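Local coordinates for protein Rab GDP dissociation inhibitor alpha (Naegleria fowleri, PDB 6C87) that probably extracts prenylated, GDP-bound Rab GTPases from membranes and slows their release of GDP, as Rab GDP dissociation inhibitors do, at residues V368-D371 with N375-K378. Numbering follows the deposited sequence.
Sequences VESD and NEVK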
loop_
_atom_site.group_PDB
_atom_site.type_symbol
_atom_site.label_atom_id
_atom_site.label_comp_id
_atom_site.label_asym_id
_atom_site.label_seq_id
_atom_site.Cartn_x
_atom_site.Cartn_y
_atom_site.Cartn_z
ATOM N N VAL A 368 3.587 0.208 -38.549
ATOM C CA VAL A 368 4.003 0.492 -39.917
ATOM C C VAL A 368 5.351 1.194 -39.895
ATOM O O VAL A 368 5.536 2.192 -39.186
ATOM C CB VAL A 368 2.941 1.346 -40.631
ATOM C CG1 VAL A 368 3.385 1.683 -42.034
ATOM C CG2 VAL A 368 1.597 0.623 -40.646
ATOM N N GLU A 369 6.306 0.671 -40.666
ATOM C CA GLU A 369 7.624 1.285 -40.759
ATOM C C GLU A 369 7.911 1.943 -42.100
ATOM O O GLU A 369 8.799 2.800 -42.163
ATOM C CB GLU A 369 8.727 0.248 -40.493
ATOM C CG GLU A 369 8.709 -0.399 -39.118
ATOM C CD GLU A 369 9.757 -1.498 -38.982
ATOM O OE1 GLU A 369 10.398 -1.838 -39.996
ATOM O OE2 GLU A 369 9.956 -2.012 -37.864
ATOM N N SER A 370 7.190 1.578 -43.162
ATOM C CA SER A 370 7.558 1.936 -44.526
ATOM C C SER A 370 6.349 2.455 -45.301
ATOM O O SER A 370 5.237 2.579 -44.772
ATOM C CB SER A 370 8.176 0.732 -45.245
ATOM O OG SER A 370 7.190 -0.229 -45.581
ATOM N N ASP A 371 6.585 2.732 -46.588
ATOM C CA ASP A 371 5.567 3.194 -47.523
ATOM C C ASP A 371 4.729 2.061 -48.104
ATOM O O ASP A 371 3.716 2.337 -48.756
ATOM C CB ASP A 371 6.225 3.970 -48.666
ATOM C CG ASP A 371 7.338 3.177 -49.345
ATOM O OD1 ASP A 371 8.272 2.737 -48.636
ATOM O OD2 ASP A 371 7.280 2.987 -50.581
ATOM N N ASN A 375 3.596 -5.151 -47.576
ATOM C CA ASN A 375 4.798 -5.939 -47.799
ATOM C C ASN A 375 5.556 -6.192 -46.503
ATOM O O ASN A 375 6.313 -7.168 -46.417
ATOM C CB ASN A 375 5.685 -5.250 -48.839
ATOM C CG ASN A 375 6.924 -6.045 -49.164
ATOM O OD1 ASN A 375 8.027 -5.703 -48.737
ATOM N ND2 ASN A 375 6.752 -7.120 -49.929
ATOM N N GLU A 376 5.384 -5.327 -45.498
ATOM C CA GLU A 376 6.076 -5.539 -44.231
ATOM C C GLU A 376 5.619 -6.826 -43.547
ATOM O O GLU A 376 6.408 -7.447 -42.830
ATOM C CB GLU A 376 5.886 -4.335 -43.305
ATOM C CG GLU A 376 6.551 -3.054 -43.789
ATOM C CD GLU A 376 6.241 -1.842 -42.902
ATOM O OE1 GLU A 376 6.349 -1.947 -41.660
ATOM O OE2 GLU A 376 5.872 -0.779 -43.455
ATOM N N VAL A 377 4.365 -7.244 -43.750
ATOM C CA VAL A 377 3.852 -8.471 -43.142
ATOM C C VAL A 377 3.866 -9.646 -44.113
ATOM O O VAL A 377 3.303 -10.702 -43.805
ATOM C CB VAL A 377 2.432 -8.281 -42.565
ATOM C CG1 VAL A 377 2.419 -7.210 -41.482
ATOM C CG2 VAL A 377 1.433 -7.960 -43.669
ATOM N N LYS A 378 4.499 -9.496 -45.279
ATOM C CA LYS A 378 4.485 -10.585 -46.251
ATOM C C LYS A 378 5.138 -11.844 -45.690
ATOM O O LYS A 378 4.726 -12.960 -46.024
ATOM C CB LYS A 378 5.180 -10.158 -47.545
ATOM C CG LYS A 378 5.141 -11.216 -48.626
ATOM C CD LYS A 378 5.752 -10.718 -49.922
ATOM C CE LYS A 378 5.645 -11.776 -51.017
ATOM N NZ LYS A 378 6.565 -12.919 -50.783
#
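The loop between strand 360-367, an inner strand of the mixed sheet paired antiparallel with 302-315 and 343-349, and the short helix 373-376 is held by one carboxylate: E376 of that short helix reaches back to E369 and S370, with V368 alongside. The closest CA pair, S370 and E376, is 7.6 Å apart, so the side chain of E376 bridges the gap. Its CG lies anti to the carbonyl carbon (chi1 -67°) and the chain is extended beyond CG, which carries the carboxylate across to the loop.

The two oxygens divide the work. OE1 of E376 accepts a hydrogen bond from the backbone N of E369 at 2.8 Å with an N-H...O angle of 154°, through its syn lone pair. OE2 of E376 accepts twice, from S370 N at 2.7 Å and from S370 OG at 2.6 Å. Both donors arrive from the same face, above the carboxylate plane; the backbone N stands 46° out of it. S370 OG also accepts from N372 N, the bond that defines an ST turn, so the hydroxyl links the start of the turn to the carboxylate. Carbon atoms only flank the carboxylate: V368 CG1 lies 3.8 Å from OE2 of E376, the two side chains crossing at about a right angle, and E369 CB lies 3.4 Å from OE1 of E376.

The acidic end of E369 comes near as well, its OE1 4.4 Å from OE1 of E376. R339 forms a salt bridge with E376 and a long, weak ion pair with E369, while OE2 of E369 is hydrogen-bonded to H341 ND1 and K340 N. Three donors from the two consecutive residues E369 and S370 fix the rotation of the E376 carboxylate, and together with R339 they would be expected to stabilise its anionic form despite the neighbouring acid.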